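Local coordinates for beta-glucosidase (Saccharopolyspora erythraea D, PDB 5M6G), which probably hydrolyses terminal, non-reducing beta-D-glucosyl residues, releasing beta-D-glucose, as a member of glycoside hydrolase family 3, at residues A[241-245]-A[505-509]; A[188-194]-A[540-544]; A[104-108]-A[171-175]; A[139-143]-A[164-168]. All coordinates share one frame. Residues are numbered along the deposited sequence.

Two pairs of contacts lie on opposite sides of the chain's centre. Interactions 3 and 4 come first in sequence and belong to the N-terminal TIM-barrel-type domain; their centres are 13 Å apart, and both use helix 155-170 or the turn that leaves it, with interaction 4 enclosed by the longer loop of interaction 3. Interactions 1 and 2 each join that domain to the C-terminal domain, their centres 10 Å apart, and in direct touch: Asp509 OD1 lies 2.8 Å from Gly191 N, and Gly508 O 2.8 Å from Arg542 NH2. These two contacts bring Glu505 and Arg192 to one sorbitol pocket, built mostly by the N-terminal domain, to which the C-terminal domain adds Glu505.

Interaction 1. Residues A[241-245]-A[505-509]; sequences GGDDQ and EFEGD. With MG (magnesium ion), chain C.
A magnesium ion is shared between a loop of the N-terminal domain, 241-245, and a loop of the C-terminal domain, 505-509. The first runs extended through Asp243 and Asp244 after two glycines with positive phi; the second makes a 3-10 turn at 506-508. Asp244 CA stands 5.0 Å from Phe506 CA, and Asp243 CA 6.3 Å from Asp509 CA. Glu505 opens the second loop with positive phi (56°), and its OE1 is bridged by water 1 to Asp244 OD2 (2.7 Å to each) and Gln245 NE2 (2.9 Å). Glu505 OE2 is hydrogen-bonded to Trp452 NE1 and weakly to the sorbitol. Phe506, chi1 p, has Asp244 OD2 at its ring edge and Gln245 NE2 3.9 Å from CD1; Asp509 N donates to Phe506 O at 3.1 Å, and Gly508 N to Glu505 O at 2.9 Å, closing the 3-10 turn. Asp509, chi1 m, points toward the first loop. Its OD2 accepts Asp244 N at 2.8 Å and binds the metal at 2.1 Å, with Asp243 OD1 (t rotamer), also 2.1 Å from the ion, cis to it and water 5 opposite. Waters 2 to 5 complete six ligands; water 2 donates to Asp244 O and water 3 to Phe506 O. Asp244 OD1 bonds Trp190. Magnesium offsets the repulsion of the carboxylate oxygens Asp243 OD1 and Asp509 OD2, 3.1 Å apart, and ties the domains together beside the pocket.

Interaction 2. Residues A[188-194]-A[540-544]; sequences DRWGRTY and SGRPL. With SOR (sorbitol), chain L.
Arg542 NH1 donates to the carbonyl O of Asp188 at 3.0 Å, nearly straight at 172°, and weakly to Arg189 O at 3.2 Å. Both acceptors lie at the edge of the guanidinium, near its plane. The Arg542 side chain reaches them with chi1 p and chi2 t from an extended backbone (-174/165), while its NE forms a salt bridge with Glu500 and its NH2 bonds Gly508 O. The receiving loop, 188-194, folds into a type I turn from Trp190 to Thr193: Thr193 N bonds Trp190 O at 3.2 Å, and Thr193 OG1 donates to the same oxygen, Trp190 O, at 2.9 Å. The turn sends Arg192 away from 540-544, so that its NH2 donates to sorbitol O1 at 2.8 Å. On the other loop, Ser540 OG donates to Arg542 O at 2.8 Å. Packing follows: Thr193 CG2 meets Arg542 CB at 3.8 Å, and Asp188 OD2 lies 3.2 Å from Pro543 CG. The closest backbones are at Tyr194 and Gly541, CA to CA 4.4 Å; Tyr194 CB sits 3.3 Å from Gly541 O, and a CB on Gly541 would clash with Tyr194 CB. Tyr194, chi1 p, leads away, and its OH is hydrogen-bonded to Tyr503 O. One buried arginine of the C-terminal domain therefore holds the Asp188 carbonyl firmly and that of Arg189 weakly, on the same loop that carries sorbitol-binding Arg192.

Interaction 3. Residues A[104-108]-A[171-175]; sequences WADMY and ATGID. With MG (magnesium ion), chain F.
Tyr108 lays its ring face over Gly173, whose CA is 3.9 Å from the ring centroid and 14° off its normal, a CH-pi contact. The tyrosine, chi1 t, sits on helix 101-116; 171-175 is the turn leaving helix 155-170 for strand 176-177. Ala105 CA and Thr172 CA stand only 4.0 Å apart, and Ala105 CA makes a CA-H...O contact with Thr172 O at 3.4 Å. Gly173 has positive phi (89/-29), and a CB there would strike the tyrosine ring. Beyond it, Ile174 CD1 packs 3.6 Å from Trp104 CE3. Tyr108 OH donates to Asp175 OD2 at 2.7 Å and receives water 6 at 2.7 Å. Magnesium binds Gly173 O (2.0 Å), Asp175 OD1 (2.1 Å) and waters 6 to 9; water 7 also donates to Ile174 O. Asp175 OD2 further accepts Tyr126 N of strand 125-128. Asp175 thus divides its carboxylate between the ion and the tyrosine hydroxyl, joining metal, barrel strand and helix at one turn.

Interaction 4. Residues A[139-143]-A[164-168]; sequences GATIY and ATAEE. With MG (magnesium ion), chain E.
Loop 139-143, which follows barrel strand 125-128, passes beside helix 155-170 at residues 164-168. Gly139 turns with positive phi (89/-4), after which the chain runs extended to Tyr143. Ala140 CA lies 7.1 Å from Glu168 CA, and its CB touches Glu168 OE1 at 3.5 Å. Thr141, chi1 m, faces the helix with its CA 8.0 Å from Thr165 CA and makes the main polar link: Thr141 N donates to Glu168 OE1 at 3.1 Å, and Thr141 OG1 donates to Glu168 OE2 at 2.8 Å. Water 10 adds a bridge, donating to Thr141 O (2.8 Å) and Glu168 OE1 (2.7 Å). Ile142 points away, and its backbone pairs with Ser564. Tyr143, chi1 m, has its CA-to-CB bond directed at the helix, with OH 3.2 Å from Ala164 CB and CE2 3.6 Å from Thr165 OG1. Glu168, chi1 m and chi2 t, also accepts His401 ND1 and Gly397 N at OE2. Its neighbour Glu167 points elsewhere, binding magnesium through OE1 at 1.9 Å along with His401 and waters 11 to 14. Glu167 meets that same histidine at the metal, while Glu168 fixes the loop through both carboxylate oxygens, its buried charge matched by donors from Thr141, His401, Gly397 and water 10.

Interaction 1. Residues A[241-245]-A[505-509]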
loop_
_atom_site.group_PDB
_atom_site.type_symbol
_atom_site.label_atom_id
_atom_site.label_comp_id
_atom_site.label_asym_id
_atom_site.label_seq_id
_atom_site.Cartn_x
_atom_site.Cartn_y
_atom_site.Cartn_z
ATOM N N GLY A 241 11.374 11.208 14.266
ATOM C CA GLY A 241 11.531 12.065 13.108
ATOM C C GLY A 241 10.822 11.602 11.859
ATOM O O GLY A 241 11.059 12.167 10.782
ATOM N N GLY A 242 9.956 10.598 11.958
ATOM C CA GLY A 242 9.370 10.017 10.760
ATOM C C GLY A 242 10.400 9.463 9.803
ATOM O O GLY A 242 10.161 9.429 8.595
ATOM N N ASP A 243 11.549 9.033 10.308
ATOM C CA ASP A 243 12.589 8.465 9.461
ATOM C C ASP A 243 12.208 7.042 9.068
ATOM O O ASP A 243 11.968 6.198 9.941
ATOM C CB ASP A 243 13.932 8.483 10.191
ATOM C CG ASP A 243 15.100 8.165 9.278
ATOM O OD1 ASP A 243 14.976 8.374 8.052
ATOM O OD2 ASP A 243 16.147 7.701 9.779
ATOM N N ASP A 244 12.168 6.770 7.762
ATOM C CA ASP A 244 11.854 5.431 7.279
ATOM C C ASP A 244 12.922 4.436 7.722
ATOM O O ASP A 244 14.119 4.734 7.680
ATOM C CB ASP A 244 11.745 5.438 5.754
ATOM C CG ASP A 244 11.121 4.166 5.225
ATOM O OD1 ASP A 244 10.129 3.737 5.844
ATOM O OD2 ASP A 244 11.615 3.600 4.220
ATOM N N GLN A 245 12.475 3.249 8.147
ATOM C CA GLN A 245 13.324 2.183 8.692
ATOM C C GLN A 245 13.997 2.613 10.000
ATOM O O GLN A 245 14.963 1.987 10.440
ATOM C CB GLN A 245 14.371 1.721 7.671
ATOM C CG GLN A 245 13.780 1.468 6.276
ATOM C CD GLN A 245 14.763 0.829 5.303
ATOM O OE1 GLN A 245 15.932 0.574 5.634
ATOM N NE2 GLN A 245 14.293 0.597 4.075
ATOM N N GLU A 505 8.652 5.002 0.254
ATOM C CA GLU A 505 9.563 4.575 1.340
ATOM C C GLU A 505 10.529 5.725 1.648
ATOM O O GLU A 505 10.119 6.898 1.629
ATOM C CB GLU A 505 10.238 3.258 0.978
ATOM C CG GLU A 505 9.279 2.181 0.485
ATOM C CD GLU A 505 9.955 0.822 0.323
ATOM O OE1 GLU A 505 10.828 0.484 1.148
ATOM O OE2 GLU A 505 9.609 0.098 -0.634
ATOM N N PHE A 506 11.803 5.416 1.911
ATOM C CA PHE A 506 12.743 6.400 2.440
ATOM C C PHE A 506 12.987 7.550 1.470
ATOM O O PHE A 506 13.346 8.652 1.903
ATOM C CB PHE A 506 14.066 5.707 2.799
ATOM C CG PHE A 506 14.630 4.870 1.681
ATOM C CD1 PHE A 506 14.246 3.550 1.529
ATOM C CD2 PHE A 506 15.535 5.415 0.782
ATOM C CE1 PHE A 506 14.755 2.777 0.494
ATOM C CE2 PHE A 506 16.054 4.653 -0.253
ATOM C CZ PHE A 506 15.663 3.335 -0.399
ATOM N N GLU A 507 12.806 7.327 0.162
ATOM C CA GLU A 507 12.980 8.426 -0.787
ATOM C C GLU A 507 11.995 9.563 -0.534
ATOM O O GLU A 507 12.231 10.690 -0.983
ATOM C CB GLU A 507 12.833 7.927 -2.233
ATOM C CG GLU A 507 13.849 6.879 -2.622
ATOM C CD GLU A 507 15.215 7.467 -2.914
ATOM O OE1 GLU A 507 15.419 8.678 -2.677
ATOM O OE2 GLU A 507 16.098 6.715 -3.381
ATOM N N GLY A 508 10.914 9.302 0.186
ATOM C CA GLY A 508 9.942 10.320 0.501
ATOM C C GLY A 508 10.069 10.954 1.864
ATOM O O GLY A 508 9.234 11.792 2.216
ATOM N N ASP A 509 11.065 10.573 2.660
ATOM C CA ASP A 509 11.284 11.267 3.924
ATOM C C ASP A 509 11.624 12.729 3.655
ATOM O O ASP A 509 12.363 13.055 2.721
ATOM C CB ASP A 509 12.412 10.607 4.726
ATOM C CG ASP A 509 12.053 9.217 5.217
ATOM O OD1 ASP A 509 10.873 8.812 5.104
ATOM O OD2 ASP A 509 12.957 8.538 5.749
HETATM MG MG MG C . 15.064 8.636 5.999
HETATM O O HOH W 1 11.482 0.976 3.692
HETATM O O HOH W 2 15.027 6.552 5.846
HETATM O O HOH W 3 15.235 8.897 3.982
HETATM O O HOH W 4 15.351 10.690 6.193
HETATM O O HOH W 5 17.191 8.573 5.907
#

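Interaction 2. Residues A[188-194]-A[540-544]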
loop_
_atom_site.group_PDB
_atom_site.type_symbol
_atom_site.label_atom_id
_atom_site.label_comp_id
_atom_site.label_asym_id
_atom_site.label_seq_id
_atom_site.Cartn_x
_atom_site.Cartn_y
_atom_site.Cartn_z
ATOM N N ASP A 188 4.516 13.268 9.900
ATOM C CA ASP A 188 4.273 13.507 8.480
ATOM C C ASP A 188 5.552 13.556 7.652
ATOM O O ASP A 188 5.480 13.480 6.427
ATOM C CB ASP A 188 3.488 14.814 8.302
ATOM C CG ASP A 188 2.049 14.689 8.744
ATOM O OD1 ASP A 188 1.602 13.549 9.008
ATOM O OD2 ASP A 188 1.361 15.731 8.809
ATOM N N ARG A 189 6.717 13.696 8.283
ATOM C CA ARG A 189 7.962 13.658 7.526
ATOM C C ARG A 189 8.203 12.305 6.872
ATOM O O ARG A 189 9.014 12.215 5.943
ATOM C CB ARG A 189 9.127 14.003 8.452
ATOM C CG ARG A 189 9.164 15.476 8.801
ATOM C CD ARG A 189 10.219 15.764 9.833
ATOM N NE ARG A 189 9.780 15.353 11.159
ATOM C CZ ARG A 189 10.405 15.685 12.287
ATOM N NH1 ARG A 189 11.497 16.437 12.246
ATOM N NH2 ARG A 189 9.943 15.256 13.455
ATOM N N TRP A 190 7.531 11.261 7.354
ATOM C CA TRP A 190 7.723 9.905 6.855
ATOM C C TRP A 190 7.310 9.781 5.393
ATOM O O TRP A 190 6.227 10.220 5.002
ATOM C CB TRP A 190 6.906 8.939 7.702
ATOM C CG TRP A 190 7.216 7.490 7.482
ATOM C CD1 TRP A 190 8.416 6.945 7.100
ATOM C CD2 TRP A 190 6.318 6.390 7.676
ATOM N NE1 TRP A 190 8.314 5.573 7.043
ATOM C CE2 TRP A 190 7.040 5.205 7.394
ATOM C CE3 TRP A 190 4.974 6.289 8.064
ATOM C CZ2 TRP A 190 6.460 3.936 7.481
ATOM C CZ3 TRP A 190 4.397 5.016 8.145
ATOM C CH2 TRP A 190 5.144 3.862 7.860
ATOM N N GLY A 191 8.168 9.151 4.594
ATOM C CA GLY A 191 7.866 8.928 3.196
ATOM C C GLY A 191 6.735 7.952 2.932
ATOM O O GLY A 191 6.323 7.815 1.776
ATOM N N ARG A 192 6.231 7.266 3.958
ATOM C CA ARG A 192 5.109 6.352 3.780
ATOM C C ARG A 192 3.846 6.847 4.477
ATOM O O ARG A 192 2.901 6.071 4.671
ATOM C CB ARG A 192 5.484 4.948 4.269
ATOM C CG ARG A 192 6.881 4.535 3.858
ATOM C CD ARG A 192 7.094 3.029 4.019
ATOM N NE ARG A 192 6.376 2.260 3.011
ATOM C CZ ARG A 192 6.626 0.978 2.740
ATOM N NH1 ARG A 192 7.579 0.336 3.410
ATOM N NH2 ARG A 192 5.934 0.339 1.800
ATOM N N THR A 193 3.809 8.128 4.858
ATOM C CA THR A 193 2.606 8.676 5.470
ATOM C C THR A 193 1.374 8.407 4.608
ATOM O O THR A 193 0.288 8.134 5.133
ATOM C CB THR A 193 2.783 10.180 5.709
ATOM O OG1 THR A 193 3.843 10.385 6.653
ATOM C CG2 THR A 193 1.495 10.810 6.249
ATOM N N TYR A 194 1.526 8.456 3.281
ATOM C CA TYR A 194 0.363 8.264 2.418
ATOM C C TYR A 194 -0.106 6.823 2.395
ATOM O O TYR A 194 -1.242 6.559 1.989
ATOM C CB TYR A 194 0.651 8.731 0.988
ATOM C CG TYR A 194 1.618 7.889 0.159
ATOM C CD1 TYR A 194 1.197 6.731 -0.511
ATOM C CD2 TYR A 194 2.931 8.285 -0.001
ATOM C CE1 TYR A 194 2.087 5.991 -1.293
ATOM C CE2 TYR A 194 3.818 7.556 -0.767
ATOM C CZ TYR A 194 3.391 6.415 -1.414
ATOM O OH TYR A 194 4.291 5.716 -2.180
ATOM N N SER A 540 -1.080 15.400 -2.757
ATOM C CA SER A 540 0.051 15.157 -1.873
ATOM C C SER A 540 -0.202 13.894 -1.073
ATOM O O SER A 540 -1.342 13.458 -0.922
ATOM C CB SER A 540 0.269 16.333 -0.917
ATOM O OG SER A 540 -0.827 16.459 -0.023
ATOM N N GLY A 541 0.871 13.339 -0.522
ATOM C CA GLY A 541 0.733 12.179 0.337
ATOM C C GLY A 541 0.537 12.470 1.811
ATOM O O GLY A 541 0.511 11.538 2.622
ATOM N N ARG A 542 0.354 13.728 2.185
ATOM C CA ARG A 542 0.395 14.116 3.588
ATOM C C ARG A 542 0.012 15.583 3.681
ATOM O O ARG A 542 0.020 16.279 2.658
ATOM C CB ARG A 542 1.796 13.907 4.149
ATOM C CG ARG A 542 2.853 14.565 3.270
ATOM C CD ARG A 542 4.263 14.221 3.715
ATOM N NE ARG A 542 5.130 14.056 2.555
ATOM C CZ ARG A 542 6.344 13.519 2.586
ATOM N NH1 ARG A 542 6.865 13.081 3.740
ATOM N NH2 ARG A 542 7.027 13.394 1.455
ATOM N N PRO A 543 -0.307 16.097 4.866
ATOM C CA PRO A 543 -0.391 17.553 5.024
ATOM C C PRO A 543 0.900 18.208 4.550
ATOM O O PRO A 543 1.989 17.638 4.669
ATOM C CB PRO A 543 -0.597 17.738 6.535
ATOM C CG PRO A 543 -1.228 16.435 6.984
ATOM C CD PRO A 543 -0.562 15.379 6.134
ATOM N N LEU A 544 0.762 19.404 3.977
ATOM C CA LEU A 544 1.893 20.229 3.582
ATOM C C LEU A 544 1.858 21.527 4.376
ATOM O O LEU A 544 0.797 21.971 4.820
ATOM C CB LEU A 544 1.873 20.536 2.075
ATOM C CG LEU A 544 1.943 19.341 1.132
ATOM C CD1 LEU A 544 1.954 19.834 -0.329
ATOM C CD2 LEU A 544 3.152 18.447 1.431
HETATM C C1 SOR L . 6.798 -3.108 1.848
HETATM C C2 SOR L . 6.765 -3.721 0.459
HETATM C C3 SOR L . 8.197 -3.961 -0.009
HETATM C C4 SOR L . 8.247 -4.236 -1.509
HETATM C C5 SOR L . 9.616 -3.934 -2.128
HETATM C C6 SOR L . 9.452 -3.892 -3.644
HETATM O O1 SOR L . 5.616 -2.388 2.100
HETATM O O2 SOR L . 6.048 -4.942 0.492
HETATM O O3 SOR L . 8.712 -5.062 0.694
HETATM O O4 SOR L . 7.902 -5.583 -1.759
HETATM O O5 SOR L . 10.157 -2.707 -1.655
HETATM O O6 SOR L . 10.552 -3.239 -4.242
#

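Interaction 3. Residues A[104-108]-A[171-175]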
loop_
_atom_site.group_PDB
_atom_site.type_symbol
_atom_site.label_atom_id
_atom_site.label_comp_id
_atom_site.label_asym_id
_atom_site.label_seq_id
_atom_site.Cartn_x
_atom_site.Cartn_y
_atom_site.Cartn_z
ATOM N N TRP A 104 1.179 -10.786 -17.340
ATOM C CA TRP A 104 1.355 -11.162 -15.936
ATOM C C TRP A 104 0.800 -12.555 -15.676
ATOM O O TRP A 104 1.427 -13.364 -14.982
ATOM C CB TRP A 104 0.670 -10.158 -15.010
ATOM C CG TRP A 104 1.416 -8.892 -14.770
ATOM C CD1 TRP A 104 1.450 -7.792 -15.580
ATOM C CD2 TRP A 104 2.219 -8.577 -13.626
ATOM N NE1 TRP A 104 2.237 -6.813 -15.015
ATOM C CE2 TRP A 104 2.721 -7.272 -13.815
ATOM C CE3 TRP A 104 2.575 -9.280 -12.463
ATOM C CZ2 TRP A 104 3.547 -6.647 -12.883
ATOM C CZ3 TRP A 104 3.405 -8.655 -11.533
ATOM C CH2 TRP A 104 3.882 -7.355 -11.753
ATOM N N ALA A 105 -0.389 -12.852 -16.210
ATOM C CA ALA A 105 -0.951 -14.186 -16.015
ATOM C C ALA A 105 -0.059 -15.254 -16.639
ATOM O O ALA A 105 0.148 -16.323 -16.048
ATOM C CB ALA A 105 -2.363 -14.262 -16.589
ATOM N N ASP A 106 0.485 -14.979 -17.831
ATOM C CA ASP A 106 1.416 -15.912 -18.461
ATOM C C ASP A 106 2.648 -16.127 -17.591
ATOM O O ASP A 106 3.100 -17.263 -17.403
ATOM C CB ASP A 106 1.830 -15.395 -19.839
ATOM C CG ASP A 106 0.706 -15.437 -20.836
ATOM O OD1 ASP A 106 -0.321 -16.097 -20.557
ATOM O OD2 ASP A 106 0.855 -14.804 -21.905
ATOM N N MET A 107 3.217 -15.039 -17.068
ATOM C CA MET A 107 4.396 -15.158 -16.221
ATOM C C MET A 107 4.098 -16.015 -14.998
ATOM O O MET A 107 4.867 -16.923 -14.658
ATOM C CB MET A 107 4.872 -13.771 -15.790
ATOM C CG MET A 107 6.123 -13.794 -14.898
ATOM S SD MET A 107 6.502 -12.130 -14.324
ATOM C CE MET A 107 5.179 -11.864 -13.150
ATOM N N TYR A 108 2.975 -15.738 -14.332
ATOM C CA TYR A 108 2.578 -16.516 -13.164
ATOM C C TYR A 108 2.454 -18.000 -13.502
ATOM O O TYR A 108 3.018 -18.854 -12.810
ATOM C CB TYR A 108 1.262 -15.980 -12.603
ATOM C CG TYR A 108 0.781 -16.786 -11.423
ATOM C CD1 TYR A 108 1.156 -16.445 -10.127
ATOM C CD2 TYR A 108 -0.004 -17.921 -11.608
ATOM C CE1 TYR A 108 0.731 -17.206 -9.041
ATOM C CE2 TYR A 108 -0.416 -18.682 -10.547
ATOM C CZ TYR A 108 -0.053 -18.321 -9.264
ATOM O OH TYR A 108 -0.478 -19.084 -8.210
ATOM N N ALA A 171 -6.909 -12.269 -11.483
ATOM C CA ALA A 171 -6.888 -12.388 -12.938
ATOM C C ALA A 171 -5.488 -12.683 -13.452
ATOM O O ALA A 171 -5.334 -13.342 -14.486
ATOM C CB ALA A 171 -7.414 -11.100 -13.577
ATOM N N THR A 172 -4.463 -12.212 -12.751
ATOM C CA THR A 172 -3.087 -12.480 -13.130
ATOM C C THR A 172 -2.527 -13.712 -12.434
ATOM O O THR A 172 -1.348 -14.029 -12.617
ATOM C CB THR A 172 -2.194 -11.263 -12.825
ATOM O OG1 THR A 172 -2.090 -11.062 -11.410
ATOM C CG2 THR A 172 -2.758 -9.990 -13.465
ATOM N N GLY A 173 -3.335 -14.410 -11.635
ATOM C CA GLY A 173 -2.895 -15.595 -10.930
ATOM C C GLY A 173 -2.299 -15.321 -9.562
ATOM O O GLY A 173 -2.398 -16.171 -8.672
ATOM N N ILE A 174 -1.696 -14.144 -9.378
ATOM C CA ILE A 174 -1.003 -13.827 -8.136
ATOM C C ILE A 174 -1.945 -14.010 -6.955
ATOM O O ILE A 174 -3.130 -13.659 -7.016
ATOM C CB ILE A 174 -0.435 -12.399 -8.229
ATOM C CG1 ILE A 174 0.640 -12.354 -9.325
ATOM C CG2 ILE A 174 0.104 -11.931 -6.873
ATOM C CD1 ILE A 174 1.193 -10.953 -9.630
ATOM N N ASP A 175 -1.422 -14.597 -5.878
ATOM C CA ASP A 175 -2.231 -15.139 -4.802
ATOM C C ASP A 175 -2.277 -14.266 -3.570
ATOM O O ASP A 175 -3.035 -14.576 -2.652
ATOM C CB ASP A 175 -1.678 -16.507 -4.391
ATOM C CG ASP A 175 -1.442 -17.386 -5.579
ATOM O OD1 ASP A 175 -2.456 -17.774 -6.192
ATOM O OD2 ASP A 175 -0.269 -17.633 -5.921
HETATM MG MG MG F . -3.830 -17.341 -7.795
HETATM O O HOH W 6 -3.125 -19.327 -8.372
HETATM O O HOH W 7 -4.968 -15.692 -7.045
HETATM O O HOH W 8 -5.156 -18.561 -6.887
HETATM O O HOH W 9 -5.132 -17.483 -9.353
#

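Interaction 4. Residues A[139-143]-A[164-168]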
loop_
_atom_site.group_PDB
_atom_site.type_symbol
_atom_site.label_atom_id
_atom_site.label_comp_id
_atom_site.label_asym_id
_atom_site.label_seq_id
_atom_site.Cartn_x
_atom_site.Cartn_y
_atom_site.Cartn_z
ATOM N N GLY A 139 -2.787 -0.599 -16.998
ATOM C CA GLY A 139 -4.196 -0.736 -17.300
ATOM C C GLY A 139 -5.052 -1.235 -16.158
ATOM O O GLY A 139 -6.276 -1.311 -16.311
ATOM N N ALA A 140 -4.453 -1.587 -15.022
ATOM C CA ALA A 140 -5.216 -1.911 -13.831
ATOM C C ALA A 140 -5.756 -0.640 -13.189
ATOM O O ALA A 140 -5.157 0.432 -13.296
ATOM C CB ALA A 140 -4.343 -2.665 -12.826
ATOM N N THR A 141 -6.893 -0.774 -12.512
ATOM C CA THR A 141 -7.497 0.342 -11.792
ATOM C C THR A 141 -6.574 0.815 -10.677
ATOM O O THR A 141 -6.071 0.003 -9.898
ATOM C CB THR A 141 -8.834 -0.095 -11.193
ATOM O OG1 THR A 141 -9.617 -0.765 -12.190
ATOM C CG2 THR A 141 -9.602 1.097 -10.656
ATOM N N ILE A 142 -6.364 2.128 -10.580
ATOM C CA ILE A 142 -5.518 2.694 -9.529
ATOM C C ILE A 142 -6.408 3.469 -8.563
ATOM O O ILE A 142 -6.980 4.511 -8.915
ATOM C CB ILE A 142 -4.400 3.577 -10.098
ATOM C CG1 ILE A 142 -3.526 2.773 -11.084
ATOM C CG2 ILE A 142 -3.563 4.176 -8.957
ATOM C CD1 ILE A 142 -2.848 1.554 -10.467
ATOM N N TYR A 143 -6.520 2.959 -7.338
ATOM C CA TYR A 143 -7.370 3.512 -6.297
ATOM C C TYR A 143 -6.623 4.589 -5.526
ATOM O O TYR A 143 -5.390 4.664 -5.588
ATOM C CB TYR A 143 -7.840 2.387 -5.357
ATOM C CG TYR A 143 -8.742 1.401 -6.076
ATOM C CD1 TYR A 143 -10.099 1.674 -6.262
ATOM C CD2 TYR A 143 -8.229 0.229 -6.612
ATOM C CE1 TYR A 143 -10.921 0.789 -6.956
ATOM C CE2 TYR A 143 -9.040 -0.669 -7.293
ATOM C CZ TYR A 143 -10.380 -0.379 -7.471
ATOM O OH TYR A 143 -11.182 -1.264 -8.155
ATOM N N ALA A 164 -12.443 -5.558 -5.233
ATOM C CA ALA A 164 -12.159 -5.279 -6.637
ATOM C C ALA A 164 -10.679 -5.460 -6.942
ATOM O O ALA A 164 -10.320 -6.004 -7.996
ATOM C CB ALA A 164 -12.621 -3.866 -7.005
ATOM N N THR A 165 -9.809 -5.005 -6.034
ATOM C CA THR A 165 -8.377 -5.245 -6.177
ATOM C C THR A 165 -8.090 -6.738 -6.277
ATOM O O THR A 165 -7.333 -7.183 -7.150
ATOM C CB THR A 165 -7.626 -4.628 -4.992
ATOM O OG1 THR A 165 -7.792 -3.203 -5.020
ATOM C CG2 THR A 165 -6.149 -4.953 -5.065
ATOM N N ALA A 166 -8.714 -7.528 -5.405
ATOM C CA ALA A 166 -8.456 -8.964 -5.397
ATOM C C ALA A 166 -8.840 -9.597 -6.732
ATOM O O ALA A 166 -8.129 -10.473 -7.240
ATOM C CB ALA A 166 -9.208 -9.622 -4.240
ATOM N N GLU A 167 -9.948 -9.145 -7.329
ATOM C CA GLU A 167 -10.323 -9.657 -8.643
ATOM C C GLU A 167 -9.247 -9.374 -9.676
ATOM O O GLU A 167 -8.905 -10.254 -10.478
ATOM C CB GLU A 167 -11.647 -9.055 -9.095
ATOM C CG GLU A 167 -12.862 -9.753 -8.550
ATOM C CD GLU A 167 -14.126 -9.196 -9.155
ATOM O OE1 GLU A 167 -14.206 -7.957 -9.306
ATOM O OE2 GLU A 167 -15.019 -9.990 -9.502
ATOM N N GLU A 168 -8.697 -8.149 -9.677
ATOM C CA GLU A 168 -7.726 -7.806 -10.710
ATOM C C GLU A 168 -6.405 -8.525 -10.484
ATOM O O GLU A 168 -5.702 -8.846 -11.452
ATOM C CB GLU A 168 -7.543 -6.282 -10.775
ATOM C CG GLU A 168 -8.860 -5.591 -11.074
ATOM C CD GLU A 168 -8.706 -4.177 -11.611
ATOM O OE1 GLU A 168 -7.569 -3.744 -11.889
ATOM O OE2 GLU A 168 -9.740 -3.509 -11.763
HETATM MG MG MG E . -15.579 -6.644 -9.731
HETATM O O HOH W 10 -6.519 -2.735 -9.631
HETATM O O HOH W 11 -17.288 -7.979 -8.965
HETATM O O HOH W 12 -16.062 -7.017 -11.569
HETATM O O HOH W 13 -16.960 -5.068 -9.410
HETATM O O HOH W 14 -15.362 -6.112 -7.576
#